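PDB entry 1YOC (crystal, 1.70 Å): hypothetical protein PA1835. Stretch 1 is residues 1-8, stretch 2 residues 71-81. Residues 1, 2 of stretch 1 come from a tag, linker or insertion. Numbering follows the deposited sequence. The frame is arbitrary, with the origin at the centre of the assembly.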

ATOM      1  N   ALA B   1       1.375 -16.316 -16.631  1.00 24.62           N
ATOM      2  CA  ALA B   1       2.847 -16.257 -16.826  1.00 24.05           C
ATOM      3  C   ALA B   1       3.629 -16.743 -15.594  1.00 21.92           C
ATOM      4  O   ALA B   1       3.067 -17.444 -14.737  1.00 22.06           O
ATOM      5  CB  ALA B   1       3.254 -14.860 -17.198  1.00 27.75           C
ATOM      6  N   PHE B   2       4.913 -16.391 -15.514  1.00 21.37           N
ATOM      7  CA  PHE B   2       5.771 -16.835 -14.421  1.00 22.80           C
ATOM      8  C   PHE B   2       5.243 -16.534 -13.003  1.00 21.87           C
ATOM      9  O   PHE B   2       5.202 -17.429 -12.143  1.00 22.09           O
ATOM     10  CB  PHE B   2       7.173 -16.264 -14.642  1.00 26.48           C
ATOM     11  CG  PHE B   2       8.111 -16.537 -13.524  1.00 28.43           C
ATOM     12  CD1 PHE B   2       8.337 -15.582 -12.553  1.00 29.51           C
ATOM     13  CD2 PHE B   2       8.704 -17.782 -13.389  1.00 28.70           C
ATOM     14  CE1 PHE B   2       9.129 -15.865 -11.464  1.00 29.37           C
ATOM     15  CE2 PHE B   2       9.482 -18.049 -12.303  1.00 28.72           C
ATOM     16  CZ  PHE B   2       9.690 -17.095 -11.351  1.00 29.75           C
ATOM     17  N   MET B   3       4.850 -15.288 -12.751  1.00 20.00           N
ATOM     18  CA  MET B   3       4.310 -14.927 -11.446  1.00 18.89           C
ATOM     19  C   MET B   3       3.126 -15.830 -11.049  1.00 18.44           C
ATOM     20  O   MET B   3       3.119 -16.410  -9.956  1.00 18.46           O
ATOM     21  CB  MET B   3       3.830 -13.468 -11.442  1.00 19.52           C
ATOM     22  CG  MET B   3       3.236 -13.000 -10.096  1.00 20.81           C
ATOM     23  SD  MET B   3       2.452 -11.342 -10.199  1.00 23.09           S
ATOM     24  CE  MET B   3       2.440 -10.838  -8.348  1.00 19.20           C
ATOM     25  N   SER B   4       2.112 -15.934 -11.913  1.00 15.50           N
ATOM     26  CA  SER B   4       0.963 -16.755 -11.558  1.00 15.76           C
ATOM     27  C   SER B   4       1.307 -18.234 -11.497  1.00 17.59           C
ATOM     28  O   SER B   4       0.798 -18.936 -10.644  1.00 17.61           O
ATOM     29  CB  SER B   4      -0.220 -16.517 -12.513  1.00 15.41           C
ATOM     30  OG  SER B   4       0.080 -16.852 -13.867  1.00 15.60           O
ATOM     31  N   GLN B   5       2.187 -18.698 -12.383  1.00 18.51           N
ATOM     32  CA  GLN B   5       2.593 -20.103 -12.354  1.00 19.55           C
ATOM     33  C   GLN B   5       3.265 -20.414 -11.004  1.00 18.81           C
ATOM     34  O   GLN B   5       3.017 -21.470 -10.416  1.00 18.25           O
ATOM     35  CB  GLN B   5       3.536 -20.409 -13.544  1.00 23.12           C
ATOM     36  CG  GLN B   5       2.823 -20.358 -14.901  1.00 29.04           C
ATOM     37  CD  GLN B   5       3.775 -20.281 -16.104  1.00 33.63           C
ATOM     38  OE1 GLN B   5       3.361 -19.945 -17.232  1.00 36.77           O
ATOM     39  NE2 GLN B   5       5.050 -20.587 -15.874  1.00 36.79           N
ATOM     40  N   MET B   6       4.091 -19.494 -10.497  1.00 18.56           N
ATOM     41  CA  MET B   6       4.741 -19.707  -9.198  1.00 17.66           C
ATOM     42  C   MET B   6       3.673 -19.776  -8.107  1.00 17.25           C
ATOM     43  O   MET B   6       3.632 -20.705  -7.297  1.00 15.43           O
ATOM     44  CB  MET B   6       5.705 -18.556  -8.882  1.00 19.95           C
ATOM     45  CG  MET B   6       7.019 -18.594  -9.701  1.00 21.44           C
ATOM     46  SD  MET B   6       8.006 -20.020  -9.185  1.00 19.18           S
ATOM     47  CE  MET B   6       8.752 -19.337  -7.714  1.00 20.89           C
ATOM     48  N   MET B   7       2.794 -18.775  -8.087  1.00 16.27           N
ATOM     49  CA  MET B   7       1.766 -18.771  -7.054  1.00 17.15           C
ATOM     50  C   MET B   7       0.960 -20.069  -7.071  1.00 18.22           C
ATOM     51  O   MET B   7       0.710 -20.673  -6.025  1.00 19.50           O
ATOM     52  CB  MET B   7       0.804 -17.587  -7.224  1.00 16.92           C
ATOM     53  CG  MET B   7       1.450 -16.200  -7.122  1.00 16.16           C
ATOM     54  SD  MET B   7       2.390 -15.905  -5.599  1.00 17.11           S
ATOM     55  CE  MET B   7       3.187 -14.253  -6.084  1.00 19.50           C
ATOM     56  N   GLN B   8       0.562 -20.498  -8.253  1.00 18.04           N
ATOM     57  CA  GLN B   8      -0.260 -21.694  -8.340  1.00 21.31           C
ATOM     58  C   GLN B   8       0.491 -22.930  -7.919  1.00 22.01           C
ATOM     59  O   GLN B   8      -0.001 -23.724  -7.108  1.00 21.16           O
ATOM     60  CB  GLN B   8      -0.803 -21.852  -9.760  1.00 24.22           C
ATOM     61  CG  GLN B   8      -1.758 -20.722 -10.133  1.00 30.50           C
ATOM     62  CD  GLN B   8      -2.217 -20.740 -11.591  1.00 34.29           C
ATOM     63  OE1 GLN B   8      -1.404 -20.746 -12.537  1.00 35.77           O
ATOM     64  NE2 GLN B   8      -3.534 -20.729 -11.779  1.00 35.28           N
ATOM     65  N   GLU B  71      -3.077  -5.816  -4.383  1.00  9.96           N
ATOM     66  CA  GLU B  71      -2.052  -5.853  -5.415  1.00  9.90           C
ATOM     67  C   GLU B  71      -1.711  -7.324  -5.757  1.00  9.70           C
ATOM     68  O   GLU B  71      -1.497  -7.670  -6.925  1.00  9.41           O
ATOM     69  CB  GLU B  71      -0.800  -5.170  -4.890  1.00 12.47           C
ATOM     70  CG  GLU B  71       0.356  -5.273  -5.812  1.00 15.20           C
ATOM     71  CD  GLU B  71       0.402  -4.138  -6.803  1.00 21.92           C
ATOM     72  OE1 GLU B  71      -0.680  -3.577  -7.171  1.00 20.93           O
ATOM     73  OE2 GLU B  71       1.559  -3.839  -7.215  1.00 23.78           O
ATOM     74  N   LEU B  72      -1.639  -8.167  -4.735  1.00 10.18           N
ATOM     75  CA  LEU B  72      -1.294  -9.574  -4.957  1.00 10.23           C
ATOM     76  C   LEU B  72      -2.385 -10.264  -5.782  1.00  9.02           C
ATOM     77  O   LEU B  72      -2.105 -10.983  -6.734  1.00  9.74           O
ATOM     78  CB  LEU B  72      -1.108 -10.291  -3.617  1.00 10.49           C
ATOM     79  CG  LEU B  72      -0.830 -11.804  -3.727  1.00  9.28           C
ATOM     80  CD1 LEU B  72       0.484 -12.105  -4.438  1.00  8.71           C
ATOM     81  CD2 LEU B  72      -0.809 -12.348  -2.280  1.00 11.57           C
ATOM     82  N   ALA B  73      -3.638 -10.036  -5.414  1.00 10.18           N
ATOM     83  CA  ALA B  73      -4.735 -10.672  -6.151  1.00 11.04           C
ATOM     84  C   ALA B  73      -4.848 -10.130  -7.572  1.00 10.24           C
ATOM     85  O   ALA B  73      -4.948 -10.907  -8.538  1.00 10.58           O
ATOM     86  CB  ALA B  73      -6.051 -10.468  -5.416  1.00  9.44           C
ATOM     87  N   ALA B  74      -4.818  -8.805  -7.720  1.00  9.28           N
ATOM     88  CA  ALA B  74      -5.008  -8.220  -9.039  1.00  9.64           C
ATOM     89  C   ALA B  74      -3.883  -8.516  -9.974  1.00  8.90           C
ATOM     90  O   ALA B  74      -4.117  -8.851 -11.137  1.00 10.10           O
ATOM     91  CB  ALA B  74      -5.199  -6.712  -8.938  1.00  7.72           C
ATOM     92  N   GLY B  75      -2.661  -8.391  -9.469  1.00  9.82           N
ATOM     93  CA  GLY B  75      -1.512  -8.608 -10.302  1.00  8.89           C
ATOM     94  C   GLY B  75      -1.376 -10.060 -10.722  1.00  9.45           C
ATOM     95  O   GLY B  75      -1.100 -10.339 -11.893  1.00 10.34           O
ATOM     96  N   THR B  76      -1.556 -10.980  -9.778  1.00 10.88           N
ATOM     97  CA  THR B  76      -1.439 -12.394 -10.123  1.00 11.59           C
ATOM     98  C   THR B  76      -2.568 -12.781 -11.108  1.00 12.16           C
ATOM     99  O   THR B  76      -2.332 -13.488 -12.108  1.00 12.59           O
ATOM    100  CB  THR B  76      -1.479 -13.265  -8.876  1.00 13.10           C
ATOM    101  OG1 THR B  76      -0.393 -12.880  -8.007  1.00 18.24           O
ATOM    102  CG2 THR B  76      -1.199 -14.750  -9.261  1.00 16.45           C
ATOM    103  N   MET B  77      -3.787 -12.322 -10.855  1.00 10.80           N
ATOM    104  CA  MET B  77      -4.859 -12.635 -11.823  1.00 10.88           C
ATOM    105  C   MET B  77      -4.505 -12.086 -13.237  1.00 11.81           C
ATOM    106  O   MET B  77      -4.737 -12.746 -14.242  1.00 12.62           O
ATOM    107  CB  MET B  77      -6.197 -12.021 -11.388  1.00 11.03           C
ATOM    108  CG  MET B  77      -7.314 -12.269 -12.420  1.00 12.34           C
ATOM    109  SD  MET B  77      -8.948 -11.822 -11.806  1.00 13.05           S
ATOM    110  CE  MET B  77      -8.704 -10.028 -11.670  1.00 13.27           C
ATOM    111  N   THR B  78      -3.999 -10.861 -13.315  1.00 11.60           N
ATOM    112  CA  THR B  78      -3.635 -10.267 -14.615  1.00 11.09           C
ATOM    113  C   THR B  78      -2.600 -11.134 -15.330  1.00 12.04           C
ATOM    114  O   THR B  78      -2.756 -11.447 -16.527  1.00 11.52           O
ATOM    115  CB  THR B  78      -3.100  -8.850 -14.415  1.00 10.37           C
ATOM    116  OG1 THR B  78      -4.150  -8.038 -13.861  1.00  9.96           O
ATOM    117  CG2 THR B  78      -2.605  -8.236 -15.762  1.00 11.04           C
ATOM    118  N   ASP B  79      -1.583 -11.548 -14.580  1.00 11.43           N
ATOM    119  CA  ASP B  79      -0.518 -12.414 -15.111  1.00 12.20           C
ATOM    120  C   ASP B  79      -1.090 -13.745 -15.633  1.00 12.71           C
ATOM    121  O   ASP B  79      -0.625 -14.283 -16.655  1.00 11.51           O
ATOM    122  CB  ASP B  79       0.515 -12.708 -14.017  1.00 13.24           C
ATOM    123  CG  ASP B  79       1.805 -13.311 -14.571  1.00 14.68           C
ATOM    124  OD1 ASP B  79       2.503 -12.579 -15.318  1.00 15.69           O
ATOM    125  OD2 ASP B  79       2.094 -14.510 -14.272  1.00 14.91           O
ATOM    126  N   ALA B  80      -2.073 -14.272 -14.921  1.00 12.60           N
ATOM    127  CA  ALA B  80      -2.705 -15.547 -15.311  1.00 14.51           C
ATOM    128  C   ALA B  80      -3.720 -15.417 -16.448  1.00 14.34           C
ATOM    129  O   ALA B  80      -4.038 -16.401 -17.121  1.00 16.36           O
ATOM    130  CB  ALA B  80      -3.429 -16.176 -14.078  1.00 14.30           C
ATOM    131  N   SER B  81      -4.195 -14.198 -16.698  1.00 12.65           N
ATOM    132  CA  SER B  81      -5.267 -13.997 -17.663  1.00 12.60           C
ATOM    133  C   SER B  81      -4.963 -13.434 -19.043  1.00 13.79           C
ATOM    134  O   SER B  81      -5.669 -13.771 -20.010  1.00 13.45           O
ATOM    135  CB  SER B  81      -6.364 -13.143 -17.023  1.00 11.13           C
ATOM    136  OG  SER B  81      -6.707 -13.632 -15.737  1.00 11.18           O
TER
HETATM  137  O   HOH W   1       5.097 -13.074 -14.833  1.00 19.98           O

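One carboxylate, that of Asp79, organises the first turn of a helix that lies more than 70 residues earlier in the sequence and crosses its own at 110°. Its OD2 takes the backbone hydrogen of Ser4, with Ser4 N to Asp79 OD2 at 2.8 Å and an N-H...O angle of 175°, so a first-turn amide that has no partner within its own helix is satisfied by a side chain from the other. Met3 N lies 3.2 Å from the same Asp79 OD2, but at a poor angle; a water covers that amide instead, accepting from Met3 N at 3.0 Å and donating to Asp79 OD1 at 2.7 Å. Thus the two carboxylate oxygens serve successive amides, one directly and one through water.

Ala1, a tag residue, adds to this arrangement. Ala1 N donates to the backbone Asp79 O at 2.9 Å, and Ala1 N forms a salt bridge with Asp79 OD2 at 3.1 Å whose hydrogen bond is weak. The same Ala1 N also reaches Ser4 OG at 3.1 Å, bringing the chain start, the serine and the aspartate together.

Beyond this polar end the packing turns largely apolar. The backbones come close at Ser4, whose CA is 5.2 Å from Thr76 CA, and small side chains occupy this crossing: Ser4 CB sits 3.8 Å from Thr76 CG2, and Ser4 OG 3.6 Å from Ala80 CB. One turn on from Met3, Met7 places CG 3.7 Å from Thr76 CG2 and CE 3.8 Å from Leu72 CD1. Met3, extended with all three chi angles t, runs alongside the partner helix to put CE 3.5 Å from Thr76 OG1. Thr76 OG1 already donates to Leu72 O at 2.9 Å, within its own helix. Met3, Ser4 and Met7 all point toward the partner, the i, i+1, i+4 pattern of one helical face.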